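Local atomic coordinates of glyoxylate reductase (Paecilomyces sp. J18, PDB entry 3WNV), a protein that probably reduces glyoxylate to glycolate with a nicotinamide cofactor, as a member of the D-isomer specific 2-hydroxyacid dehydrogenase family. Residues R128-P133 and R285-P290; L122-L127 and H150-K155; G236-N241 and K261-G266; I248-L253 and D268-E273. All blocks are in the same frame, centred on the assembly; numbering follows the deposited sequence.

Interaction 1: R128-P133 and R285-P290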
loop_
_atom_site.group_PDB
_atom_site.type_symbol
_atom_site.label_atom_id
_atom_site.label_comp_id
_atom_site.label_asym_id
_atom_site.label_seq_id
_atom_site.Cartn_x
_atom_site.Cartn_y
_atom_site.Cartn_z
ATOM N N ARG A 128 -17.199 -16.219 0.499
ATOM C CA ARG A 128 -18.528 -16.450 -0.075
ATOM C C ARG A 128 -18.486 -16.589 -1.598
ATOM O O ARG A 128 -19.545 -16.823 -2.229
ATOM C CB ARG A 128 -19.510 -15.290 0.283
ATOM C CG ARG A 128 -19.723 -15.037 1.789
ATOM C CD ARG A 128 -20.197 -16.325 2.450
ATOM N NE ARG A 128 -20.648 -16.086 3.832
ATOM C CZ ARG A 128 -21.927 -15.952 4.198
ATOM N NH1 ARG A 128 -22.907 -16.046 3.306
ATOM N NH2 ARG A 128 -22.221 -15.724 5.480
ATOM N N GLN A 129 -17.293 -16.419 -2.187
ATOM C CA GLN A 129 -17.135 -16.264 -3.664
ATOM C C GLN A 129 -18.234 -15.338 -4.198
ATOM O O GLN A 129 -19.014 -15.665 -5.132
ATOM C CB GLN A 129 -17.085 -17.637 -4.377
ATOM C CG GLN A 129 -16.058 -18.548 -3.698
ATOM C CD GLN A 129 -15.830 -19.871 -4.377
ATOM O OE1 GLN A 129 -16.507 -20.208 -5.350
ATOM N NE2 GLN A 129 -14.844 -20.633 -3.885
ATOM N N ALA A 130 -18.277 -14.157 -3.599
ATOM C CA ALA A 130 -19.443 -13.286 -3.699
ATOM C C ALA A 130 -19.662 -12.663 -5.067
ATOM O O ALA A 130 -20.730 -12.114 -5.325
ATOM C CB ALA A 130 -19.378 -12.178 -2.632
ATOM N N TYR A 131 -18.656 -12.699 -5.936
ATOM C CA TYR A 131 -18.862 -12.168 -7.287
ATOM C C TYR A 131 -19.965 -12.932 -8.015
ATOM O O TYR A 131 -20.695 -12.372 -8.826
ATOM C CB TYR A 131 -17.533 -12.134 -8.094
ATOM C CG TYR A 131 -17.703 -11.494 -9.468
ATOM C CD1 TYR A 131 -17.929 -10.124 -9.596
ATOM C CD2 TYR A 131 -17.660 -12.268 -10.626
ATOM C CE1 TYR A 131 -18.101 -9.523 -10.877
ATOM C CE2 TYR A 131 -17.838 -11.696 -11.901
ATOM C CZ TYR A 131 -18.042 -10.315 -12.006
ATOM O OH TYR A 131 -18.199 -9.741 -13.250
ATOM N N VAL A 132 -20.100 -14.221 -7.736
ATOM C CA VAL A 132 -21.188 -14.984 -8.340
ATOM C C VAL A 132 -22.588 -14.473 -7.945
ATOM O O VAL A 132 -23.369 -14.150 -8.825
ATOM C CB VAL A 132 -21.010 -16.513 -8.152
ATOM C CG1 VAL A 132 -22.145 -17.273 -8.803
ATOM C CG2 VAL A 132 -19.677 -16.918 -8.771
ATOM N N PRO A 133 -22.914 -14.408 -6.633
ATOM C CA PRO A 133 -24.251 -13.882 -6.291
ATOM C C PRO A 133 -24.445 -12.383 -6.582
ATOM O O PRO A 133 -25.561 -12.005 -6.924
ATOM C CB PRO A 133 -24.376 -14.181 -4.777
ATOM C CG PRO A 133 -22.963 -14.336 -4.290
ATOM C CD PRO A 133 -22.253 -15.008 -5.457
ATOM N N ARG A 285 -14.804 -16.912 -9.028
ATOM C CA ARG A 285 -14.636 -17.310 -7.616
ATOM C C ARG A 285 -13.697 -16.400 -6.840
ATOM O O ARG A 285 -13.700 -16.423 -5.603
ATOM C CB ARG A 285 -14.114 -18.749 -7.491
ATOM C CG ARG A 285 -14.935 -19.760 -8.272
ATOM C CD ARG A 285 -14.386 -21.170 -8.077
ATOM N NE ARG A 285 -15.301 -22.145 -8.660
ATOM C CZ ARG A 285 -15.413 -23.422 -8.292
ATOM N NH1 ARG A 285 -14.658 -23.915 -7.311
ATOM N NH2 ARG A 285 -16.288 -24.210 -8.916
ATOM N N ALA A 286 -12.919 -15.581 -7.552
ATOM C CA ALA A 286 -12.073 -14.550 -6.940
ATOM C C ALA A 286 -12.884 -13.310 -6.546
ATOM O O ALA A 286 -13.925 -13.026 -7.131
ATOM C CB ALA A 286 -10.958 -14.151 -7.899
ATOM N N MET A 287 -12.412 -12.579 -5.540
ATOM C CA MET A 287 -13.047 -11.310 -5.169
ATOM C C MET A 287 -12.029 -10.216 -5.408
ATOM O O MET A 287 -10.977 -10.220 -4.761
ATOM C CB MET A 287 -13.460 -11.343 -3.704
ATOM C CG MET A 287 -14.173 -10.057 -3.293
ATOM S SD MET A 287 -15.865 -9.951 -3.972
ATOM C CE MET A 287 -16.346 -8.256 -3.619
ATOM N N LEU A 288 -12.317 -9.317 -6.354
ATOM C CA LEU A 288 -11.279 -8.407 -6.884
ATOM C C LEU A 288 -11.748 -6.966 -6.843
ATOM O O LEU A 288 -12.869 -6.647 -7.317
ATOM C CB LEU A 288 -10.980 -8.751 -8.339
ATOM C CG LEU A 288 -10.502 -10.177 -8.614
ATOM C CD1 LEU A 288 -10.168 -10.385 -10.075
ATOM C CD2 LEU A 288 -9.259 -10.524 -7.748
ATOM N N LEU A 289 -10.890 -6.089 -6.317
ATOM C CA LEU A 289 -11.105 -4.632 -6.355
ATOM C C LEU A 289 -9.913 -3.938 -7.020
ATOM O O LEU A 289 -8.781 -4.441 -6.988
ATOM C CB LEU A 289 -11.294 -4.084 -4.923
ATOM C CG LEU A 289 -12.599 -4.548 -4.233
ATOM C CD1 LEU A 289 -12.569 -4.102 -2.769
ATOM C CD2 LEU A 289 -13.821 -3.944 -4.936
ATOM N N PRO A 290 -10.156 -2.765 -7.631
ATOM C CA PRO A 290 -9.053 -2.052 -8.320
ATOM C C PRO A 290 -8.319 -1.061 -7.429
ATOM O O PRO A 290 -8.344 0.173 -7.653
ATOM C CB PRO A 290 -9.763 -1.327 -9.457
ATOM C CG PRO A 290 -11.182 -1.016 -8.860
ATOM C CD PRO A 290 -11.494 -2.247 -7.991
HETATM O O HOH W 1 -13.007 -22.663 -4.721
#
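Gln129 and Arg285 lay their side chains side by side, pointing the same way. The amide oxygen Gln129 OE1 rests against the aliphatic part of the arginine, 3.3 Å from Arg285 CG. Arg285 is extended from CG to NE and so offers a run of methylenes to this oxygen, while the glutamine amide and the guanidinium are turned 41° against each other. The polar tie is indirect: one water accepts from Gln129 NE2 at 2.9 Å and takes a second, weak bond from Arg285 NH1 at 3.3 Å. An alanine in place of Gln129 would probably uncover the arginine methylenes, deprive the water of its stronger donor and let the guanidinium end swing more freely.

Farther along, the small methyl Ala130 CB lies 4.4 Å from Met287 SD, and the Met287 side chain also packs on Phe121 and Leu122 of helix 112-127. Tyr131 CB sits 3.8 Å from Ala286 O; CG is anti to the backbone N (chi1 -176°), and the ring lies farther from the strand than CB does. Gln129 itself has a positive phi (42°), a conformation commoner in glycine. This is the Schellman motif that ends helix 112-127, here set beside strand 287-288, an outermost strand of the parallel sheet in the Rossmann-type cofactor-binding domain.

Interaction 2: L122-L127 and H150-K155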
loop_
_atom_site.group_PDB
_atom_site.type_symbol
_atom_site.label_atom_id
_atom_site.label_comp_id
_atom_site.label_asym_id
_atom_site.label_seq_id
_atom_site.Cartn_x
_atom_site.Cartn_y
_atom_site.Cartn_z
ATOM N N LEU A 122 -12.854 -7.808 1.401
ATOM C CA LEU A 122 -12.329 -8.808 0.484
ATOM C C LEU A 122 -12.337 -10.233 1.034
ATOM O O LEU A 122 -12.583 -11.166 0.287
ATOM C CB LEU A 122 -10.911 -8.426 0.022
ATOM C CG LEU A 122 -10.824 -7.247 -0.916
ATOM C CD1 LEU A 122 -9.344 -6.827 -1.112
ATOM C CD2 LEU A 122 -11.484 -7.589 -2.279
ATOM N N MET A 123 -11.998 -10.417 2.316
ATOM C CA MET A 123 -11.958 -11.757 2.903
ATOM C C MET A 123 -13.350 -12.402 2.910
ATOM O O MET A 123 -13.522 -13.547 2.553
ATOM C CB MET A 123 -11.430 -11.668 4.340
ATOM C CG MET A 123 -11.290 -13.041 4.997
ATOM S SD MET A 123 -10.789 -12.924 6.748
ATOM C CE MET A 123 -12.313 -12.374 7.541
ATOM N N ILE A 124 -14.353 -11.669 3.366
ATOM C CA ILE A 124 -15.696 -12.218 3.371
ATOM C C ILE A 124 -16.153 -12.487 1.917
ATOM O O ILE A 124 -16.725 -13.558 1.642
ATOM C CB ILE A 124 -16.651 -11.230 4.055
ATOM C CG1 ILE A 124 -16.221 -11.049 5.536
ATOM C CG2 ILE A 124 -18.103 -11.736 3.968
ATOM C CD1 ILE A 124 -16.114 -12.355 6.324
ATOM N N GLY A 125 -15.830 -11.577 0.995
ATOM C CA GLY A 125 -16.163 -11.742 -0.429
ATOM C C GLY A 125 -15.569 -13.059 -0.969
ATOM O O GLY A 125 -16.236 -13.825 -1.707
ATOM N N ALA A 126 -14.328 -13.327 -0.580
ATOM C CA ALA A 126 -13.594 -14.490 -1.100
ATOM C C ALA A 126 -14.162 -15.771 -0.501
ATOM O O ALA A 126 -14.346 -16.771 -1.204
ATOM C CB ALA A 126 -12.123 -14.346 -0.793
ATOM N N LEU A 127 -14.472 -15.722 0.797
ATOM C CA LEU A 127 -15.050 -16.896 1.463
ATOM C C LEU A 127 -16.462 -17.208 1.008
ATOM O O LEU A 127 -16.897 -18.358 1.179
ATOM C CB LEU A 127 -15.072 -16.682 2.969
ATOM C CG LEU A 127 -13.722 -16.696 3.690
ATOM C CD1 LEU A 127 -13.893 -16.127 5.076
ATOM C CD2 LEU A 127 -13.186 -18.104 3.786
ATOM N N HIS A 150 -17.925 -20.386 3.206
ATOM C CA HIS A 150 -17.451 -20.824 4.524
ATOM C C HIS A 150 -17.451 -19.673 5.513
ATOM O O HIS A 150 -17.177 -18.514 5.145
ATOM C CB HIS A 150 -16.019 -21.333 4.373
ATOM C CG HIS A 150 -15.950 -22.679 3.735
ATOM N ND1 HIS A 150 -16.232 -23.845 4.419
ATOM C CD2 HIS A 150 -15.700 -23.045 2.453
ATOM C CE1 HIS A 150 -16.129 -24.873 3.593
ATOM N NE2 HIS A 150 -15.799 -24.417 2.398
ATOM N N ASP A 151 -17.753 -19.971 6.775
ATOM C CA ASP A 151 -17.728 -18.961 7.819
ATOM C C ASP A 151 -16.311 -18.764 8.264
ATOM O O ASP A 151 -15.541 -19.727 8.312
ATOM C CB ASP A 151 -18.518 -19.431 9.035
ATOM C CG ASP A 151 -19.999 -19.584 8.734
ATOM O OD1 ASP A 151 -20.514 -18.851 7.852
ATOM O OD2 ASP A 151 -20.618 -20.446 9.378
ATOM N N PRO A 152 -15.952 -17.524 8.585
ATOM C CA PRO A 152 -14.623 -17.308 9.182
ATOM C C PRO A 152 -14.541 -17.752 10.628
ATOM O O PRO A 152 -13.430 -17.965 11.137
ATOM C CB PRO A 152 -14.449 -15.792 9.108
ATOM C CG PRO A 152 -15.844 -15.233 9.057
ATOM C CD PRO A 152 -16.667 -16.263 8.306
ATOM N N ASN A 153 -15.688 -17.893 11.296
ATOM C CA ASN A 153 -15.690 -18.362 12.689
ATOM C C ASN A 153 -14.824 -19.626 12.928
ATOM O O ASN A 153 -14.942 -20.625 12.211
ATOM C CB ASN A 153 -17.147 -18.618 13.160
ATOM C CG ASN A 153 -17.245 -18.842 14.640
ATOM O OD1 ASN A 153 -16.597 -18.161 15.409
ATOM N ND2 ASN A 153 -18.056 -19.825 15.059
ATOM N N GLY A 154 -13.966 -19.577 13.944
ATOM C CA GLY A 154 -13.105 -20.692 14.296
ATOM C C GLY A 154 -11.908 -20.920 13.390
ATOM O O GLY A 154 -11.124 -21.837 13.641
ATOM N N LYS A 155 -11.763 -20.119 12.337
ATOM C CA LYS A 155 -10.679 -20.330 11.395
ATOM C C LYS A 155 -9.470 -19.467 11.725
ATOM O O LYS A 155 -9.588 -18.444 12.379
ATOM C CB LYS A 155 -11.141 -20.027 9.975
ATOM C CG LYS A 155 -12.206 -21.030 9.473
ATOM C CD LYS A 155 -12.419 -20.899 7.980
ATOM C CE LYS A 155 -13.074 -22.166 7.453
ATOM N NZ LYS A 155 -14.313 -22.463 8.229
#
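The last turn of helix 112-127, in the Rossmann-type domain, is met through Leu127, Ile124 and Met123 by His150 and Pro152 of the loop that leads into strand 156-160. One hydrogen bond joins the backbones: His150 N donates to Leu127 O at 3.0 Å, the donor lying tilted 33° from the carbonyl plane. It supplies a partner to a carbonyl at the helix end, where the helix itself stops providing donors.

Around this bond the side-chain contacts are mostly apolar. Leu127 aims its side chain at the loop, with CD1 4.1 Å from Pro152 CB. Its CB also makes a van der Waals approach to His150 O, at 3.5 Å. Ile124 meets the same ring through the end of its longer branch, CD1 4.0 Å from Pro152 CG, and the two side chains cross at about a right angle. Met123, whose thioether can reach far, brings CE to 4.3 Å from Pro152 CB. Proline suits this place because its rigid ring presents a compact surface to three side chains and also begins a type II turn. Gly154 takes the positive phi (76°) of that turn, and Lys155 N closes it on Pro152 O. Lys155 also folds its tip (chi4 54°) to bring NZ within 3.0 Å of Asp151 O.

Chemically, one backbone bond ties the loop to the helix end, while the apolar contacts with Pro152, together with Leu127 against His150, make up the rest.

Interaction 3: G236-N241 and K261-G266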
loop_
_atom_site.group_PDB
_atom_site.type_symbol
_atom_site.label_atom_id
_atom_site.label_comp_id
_atom_site.label_asym_id
_atom_site.label_seq_id
_atom_site.Cartn_x
_atom_site.Cartn_y
_atom_site.Cartn_z
ATOM N N GLY A 236 -7.234 -25.529 -0.204
ATOM C CA GLY A 236 -8.394 -24.684 0.065
ATOM C C GLY A 236 -8.110 -23.363 0.780
ATOM O O GLY A 236 -9.047 -22.691 1.265
ATOM N N VAL A 237 -6.833 -22.952 0.834
ATOM C CA VAL A 237 -6.475 -21.671 1.462
ATOM C C VAL A 237 -7.169 -20.549 0.707
ATOM O O VAL A 237 -7.459 -20.685 -0.483
ATOM C CB VAL A 237 -4.919 -21.448 1.425
ATOM C CG1 VAL A 237 -4.411 -21.364 -0.017
ATOM C CG2 VAL A 237 -4.481 -20.240 2.273
ATOM N N VAL A 238 -7.472 -19.460 1.408
ATOM C CA VAL A 238 -7.926 -18.235 0.784
ATOM C C VAL A 238 -6.844 -17.183 1.030
ATOM O O VAL A 238 -6.364 -17.009 2.168
ATOM C CB VAL A 238 -9.254 -17.771 1.395
ATOM C CG1 VAL A 238 -9.580 -16.330 0.939
ATOM C CG2 VAL A 238 -10.364 -18.729 1.019
ATOM N N ILE A 239 -6.450 -16.496 -0.025
ATOM C CA ILE A 239 -5.374 -15.485 0.089
ATOM C C ILE A 239 -5.917 -14.078 -0.080
ATOM O O ILE A 239 -6.624 -13.816 -1.033
ATOM C CB ILE A 239 -4.221 -15.761 -0.926
ATOM C CG1 ILE A 239 -3.527 -17.089 -0.630
ATOM C CG2 ILE A 239 -3.206 -14.606 -0.947
ATOM C CD1 ILE A 239 -2.663 -17.594 -1.753
ATOM N N VAL A 240 -5.565 -13.176 0.839
ATOM C CA VAL A 240 -5.941 -11.751 0.730
ATOM C C VAL A 240 -4.712 -10.886 0.625
ATOM O O VAL A 240 -3.746 -11.104 1.366
ATOM C CB VAL A 240 -6.766 -11.337 1.949
ATOM C CG1 VAL A 240 -7.001 -9.813 1.995
ATOM C CG2 VAL A 240 -8.107 -12.097 1.999
ATOM N N ASN A 241 -4.747 -9.910 -0.283
ATOM C CA ASN A 241 -3.668 -8.958 -0.438
ATOM C C ASN A 241 -4.180 -7.577 -0.660
ATOM O O ASN A 241 -4.792 -7.317 -1.640
ATOM C CB ASN A 241 -2.805 -9.359 -1.637
ATOM C CG ASN A 241 -1.457 -8.700 -1.646
ATOM O OD1 ASN A 241 -1.114 -8.026 -0.720
ATOM N ND2 ASN A 241 -0.693 -8.952 -2.672
ATOM N N LYS A 261 -5.743 -25.678 -5.489
ATOM C CA LYS A 261 -4.936 -25.511 -4.265
ATOM C C LYS A 261 -5.444 -24.320 -3.456
ATOM O O LYS A 261 -5.619 -24.399 -2.233
ATOM C CB LYS A 261 -3.464 -25.272 -4.629
ATOM C CG LYS A 261 -2.562 -25.057 -3.423
ATOM C CD LYS A 261 -2.332 -26.393 -2.733
ATOM C CE LYS A 261 -1.853 -26.204 -1.312
ATOM N NZ LYS A 261 -1.601 -27.528 -0.639
ATOM N N VAL A 262 -5.637 -23.195 -4.150
ATOM C CA VAL A 262 -6.179 -21.995 -3.532
ATOM C C VAL A 262 -7.670 -21.939 -3.871
ATOM O O VAL A 262 -8.056 -21.992 -5.050
ATOM C CB VAL A 262 -5.438 -20.740 -4.049
ATOM C CG1 VAL A 262 -6.111 -19.456 -3.536
ATOM C CG2 VAL A 262 -3.925 -20.772 -3.654
ATOM N N ALA A 263 -8.516 -21.835 -2.855
ATOM C CA ALA A 263 -9.950 -21.865 -3.075
ATOM C C ALA A 263 -10.434 -20.531 -3.677
ATOM O O ALA A 263 -11.276 -20.487 -4.595
ATOM C CB ALA A 263 -10.673 -22.173 -1.772
ATOM N N SER A 264 -9.895 -19.429 -3.166
ATOM C CA SER A 264 -10.325 -18.112 -3.604
ATOM C C SER A 264 -9.281 -17.099 -3.195
ATOM O O SER A 264 -8.403 -17.401 -2.386
ATOM C CB SER A 264 -11.675 -17.730 -3.009
ATOM O OG SER A 264 -12.119 -16.501 -3.604
ATOM N N VAL A 265 -9.371 -15.908 -3.763
ATOM C CA VAL A 265 -8.527 -14.804 -3.334
ATOM C C VAL A 265 -9.376 -13.558 -3.179
ATOM O O VAL A 265 -10.409 -13.412 -3.817
ATOM C CB VAL A 265 -7.367 -14.475 -4.275
ATOM C CG1 VAL A 265 -6.353 -15.651 -4.359
ATOM C CG2 VAL A 265 -7.906 -14.116 -5.695
ATOM N N GLY A 266 -8.904 -12.673 -2.316
ATOM C CA GLY A 266 -9.533 -11.378 -2.084
ATOM C C GLY A 266 -8.440 -10.341 -2.298
ATOM O O GLY A 266 -7.641 -10.089 -1.391
#
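Ile239 O is gripped by two groups of the neighbouring strand: Gly266 N donates to it at 2.9 Å with an N-H...O angle of 164°, and Val265 CA makes a CA-H...O contact at 3.1 Å. The same pattern recurs as the strands run on, the parallel axes only 11° apart. Asn241 N donates to Gly266 O at 3.1 Å, and Ile239 N to Ser264 O at 3.2 Å. Near the start, Ala263 N gives a shorter bond of 2.8 Å to Val237 O. Gly236 N reaches Lys261 O at 2.8 Å. Ala263 has helix-like backbone angles that interrupt the regular strand, and the neighbouring Ser264 N is buried with no partner in the model.

Two glycines suit their places. At Gly236 a CB would be jammed against the preceding carbonyl, and at Gly266 it would press on Val240 CG2. Branched side chains pack on the face of Val237, Ile239 and Val262: Val262 CG2 lies 3.7 Å from Val237 CG1 and 3.9 Å from Ile239 CD1, meeting the isoleucine about at a right angle.

Val262, Val265 and Ile239 pack against helix 250-259, which links these two strands as a beta-alpha-beta unit. Val238 and Val240, on the other face, pack against helix 112-127. Strand 210-213 continues the sheet beyond 237-241, and strand 287-288 beyond 262-267.

Interaction 4: I248-L253 and D268-E273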
loop_
_atom_site.group_PDB
_atom_site.type_symbol
_atom_site.label_atom_id
_atom_site.label_comp_id
_atom_site.label_asym_id
_atom_site.label_seq_id
_atom_site.Cartn_x
_atom_site.Cartn_y
_atom_site.Cartn_z
ATOM N N ILE A 248 3.349 -11.234 -4.639
ATOM C CA ILE A 248 2.940 -12.562 -5.045
ATOM C C ILE A 248 3.299 -12.726 -6.515
ATOM O O ILE A 248 3.158 -11.784 -7.288
ATOM C CB ILE A 248 1.419 -12.762 -4.908
ATOM C CG1 ILE A 248 0.995 -12.446 -3.489
ATOM C CG2 ILE A 248 1.050 -14.212 -5.365
ATOM C CD1 ILE A 248 -0.518 -12.429 -3.250
ATOM N N ASP A 249 3.820 -13.908 -6.860
ATOM C CA ASP A 249 4.038 -14.331 -8.235
ATOM C C ASP A 249 2.640 -14.597 -8.813
ATOM O O ASP A 249 2.061 -15.673 -8.606
ATOM C CB ASP A 249 4.901 -15.613 -8.243
ATOM C CG ASP A 249 5.172 -16.127 -9.645
ATOM O OD1 ASP A 249 4.465 -15.704 -10.571
ATOM O OD2 ASP A 249 6.097 -16.958 -9.838
ATOM N N GLU A 250 2.070 -13.594 -9.481
ATOM C CA GLU A 250 0.649 -13.656 -9.831
ATOM C C GLU A 250 0.384 -14.795 -10.806
ATOM O O GLU A 250 -0.686 -15.414 -10.790
ATOM C CB GLU A 250 0.208 -12.307 -10.415
ATOM C CG GLU A 250 -1.301 -12.087 -10.417
ATOM C CD GLU A 250 -1.628 -10.601 -10.648
ATOM O OE1 GLU A 250 -1.265 -9.808 -9.752
ATOM O OE2 GLU A 250 -2.201 -10.212 -11.717
ATOM N N LYS A 251 1.360 -15.107 -11.644
ATOM C CA LYS A 251 1.162 -16.217 -12.584
ATOM C C LYS A 251 1.110 -17.532 -11.818
ATOM O O LYS A 251 0.315 -18.407 -12.132
ATOM C CB LYS A 251 2.242 -16.259 -13.662
ATOM C CG LYS A 251 2.045 -15.245 -14.772
ATOM C CD LYS A 251 3.214 -15.304 -15.708
ATOM C CE LYS A 251 3.155 -14.161 -16.703
ATOM N NZ LYS A 251 4.415 -14.054 -17.491
ATOM N N ALA A 252 1.925 -17.655 -10.777
ATOM C CA ALA A 252 1.872 -18.847 -9.928
ATOM C C ALA A 252 0.583 -18.940 -9.110
ATOM O O ALA A 252 0.043 -20.034 -8.869
ATOM C CB ALA A 252 3.084 -18.887 -8.990
ATOM N N LEU A 253 0.092 -17.796 -8.675
ATOM C CA LEU A 253 -1.169 -17.722 -7.957
ATOM C C LEU A 253 -2.293 -18.219 -8.874
ATOM O O LEU A 253 -3.166 -19.007 -8.448
ATOM C CB LEU A 253 -1.405 -16.273 -7.504
ATOM C CG LEU A 253 -2.812 -16.051 -6.923
ATOM C CD1 LEU A 253 -2.924 -16.723 -5.603
ATOM C CD2 LEU A 253 -3.064 -14.530 -6.802
ATOM N N ASP A 268 -6.834 -6.466 -3.706
ATOM C CA ASP A 268 -7.038 -5.057 -3.984
ATOM C C ASP A 268 -5.853 -4.610 -4.794
ATOM O O ASP A 268 -5.837 -3.514 -5.321
ATOM C CB ASP A 268 -7.075 -4.287 -2.675
ATOM C CG ASP A 268 -7.640 -2.867 -2.832
ATOM O OD1 ASP A 268 -8.639 -2.689 -3.583
ATOM O OD2 ASP A 268 -7.075 -1.956 -2.187
ATOM N N VAL A 269 -4.873 -5.482 -4.944
ATOM C CA VAL A 269 -3.619 -5.091 -5.625
ATOM C C VAL A 269 -3.084 -6.190 -6.526
ATOM O O VAL A 269 -3.390 -7.366 -6.318
ATOM C CB VAL A 269 -2.518 -4.679 -4.598
ATOM C CG1 VAL A 269 -2.940 -3.430 -3.862
ATOM C CG2 VAL A 269 -2.212 -5.837 -3.619
ATOM N N TYR A 270 -2.272 -5.815 -7.519
ATOM C CA TYR A 270 -1.864 -6.731 -8.585
ATOM C C TYR A 270 -0.442 -6.466 -9.036
ATOM O O TYR A 270 0.048 -5.323 -8.985
ATOM C CB TYR A 270 -2.811 -6.632 -9.810
ATOM C CG TYR A 270 -4.236 -6.740 -9.342
ATOM C CD1 TYR A 270 -4.821 -7.984 -9.132
ATOM C CD2 TYR A 270 -4.943 -5.595 -9.008
ATOM C CE1 TYR A 270 -6.124 -8.089 -8.654
ATOM C CE2 TYR A 270 -6.229 -5.683 -8.519
ATOM C CZ TYR A 270 -6.801 -6.929 -8.329
ATOM O OH TYR A 270 -8.087 -6.986 -7.838
ATOM N N GLU A 271 0.201 -7.507 -9.533
ATOM C CA GLU A 271 1.617 -7.401 -9.872
ATOM C C GLU A 271 1.943 -6.353 -10.935
ATOM O O GLU A 271 2.989 -5.723 -10.845
ATOM C CB GLU A 271 2.169 -8.766 -10.287
ATOM C CG GLU A 271 3.659 -8.742 -10.604
ATOM C CD GLU A 271 4.236 -10.132 -10.790
ATOM O OE1 GLU A 271 3.454 -11.100 -10.723
ATOM O OE2 GLU A 271 5.469 -10.256 -11.019
ATOM N N ASN A 272 1.073 -6.178 -11.935
ATOM C CA ASN A 272 1.304 -5.187 -12.979
ATOM C C ASN A 272 0.155 -4.220 -13.135
ATOM O O ASN A 272 -0.265 -3.895 -14.254
ATOM C CB ASN A 272 1.582 -5.896 -14.294
ATOM C CG ASN A 272 2.880 -6.682 -14.238
ATOM O OD1 ASN A 272 3.956 -6.090 -14.151
ATOM N ND2 ASN A 272 2.790 -8.006 -14.272
ATOM N N GLU A 273 -0.363 -3.748 -12.006
ATOM C CA GLU A 273 -1.580 -2.946 -12.044
ATOM C C GLU A 273 -1.294 -1.665 -12.835
ATOM O O GLU A 273 -0.202 -1.122 -12.770
ATOM C CB GLU A 273 -2.167 -2.732 -10.625
ATOM C CG GLU A 273 -1.405 -1.818 -9.724
ATOM C CD GLU A 273 -2.049 -1.690 -8.344
ATOM O OE1 GLU A 273 -2.153 -2.726 -7.616
ATOM O OE2 GLU A 273 -2.405 -0.553 -7.971
HETATM O O HOH W 2 3.745 -13.439 -12.219
HETATM O O HOH W 3 -0.994 -7.933 -12.651
#
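Glu250 and Glu271 exchange hydrogen bonds, the carboxylate of each receiving the backbone N-H of the other, and so join the loop after strand 262-267 to the first turn of helix 250-259. Glu271 N donates to Glu250 OE1 at 2.7 Å, an almost straight bond (172°) on the syn side of the carboxylate, 31° out of its plane. Glu250 N donates to Glu271 OE1 at 3.1 Å, nearly along the C-O axis. With CG anti to the backbone N (chi1 -162°) and the chain extended beyond it, Glu250 carries its carboxylate across to the loop.

Two waters add to these bonds. One donates hydrogen bonds to Glu271 OE1 (2.8 Å) and Asp249 OD1 and accepts one from Lys251 N. The second donates to Glu250 OE2 and accepts from Asn272 N. Asp249 is the N-cap of helix 250-259, its OD1 taking Ala252 N at 3.2 Å, a role that a short acidic side chain fills well.

The van der Waals contacts are few. Glu250 OE1 lies 3.5 Å from Tyr270 CB and near the plane of the ring at its edge. Outside the segments, Glu250 OE2 accepts from Glu277 N, and Glu271 OE2 is bonded to His223.

An alanine in place of Glu250 would probably leave Glu271 N and Glu277 N without this acceptor and weaken the tie between loop and helix, with only the backbone N-H bond to Glu271 OE1 left. The two carboxylates, their OE1 atoms 5.0 Å apart, are not in contact; N-H groups, waters and the helix N terminus would probably offset their like charges.

From the N terminus, interaction 2 closes first, bringing the end of helix 112-127 onto the loop before strand 156-160. Interaction 1 starts inside that loop, at 128-133, and closes only at 285-290, so the two cross; Ala130 N bonds back to Gly125 O between them. Interactions 3 and 4 are both nested within the long loop of interaction 1, and each follows interaction 2 in series. They also cross each other, since helix 250-259 leaves strand 237-241 and leads into strand 262-267; a backbone bond between Asn241 and Asp268 links them directly. Together they tie helix 112-127, the sheet out to strand 287-288, and helix 250-259 into one domain.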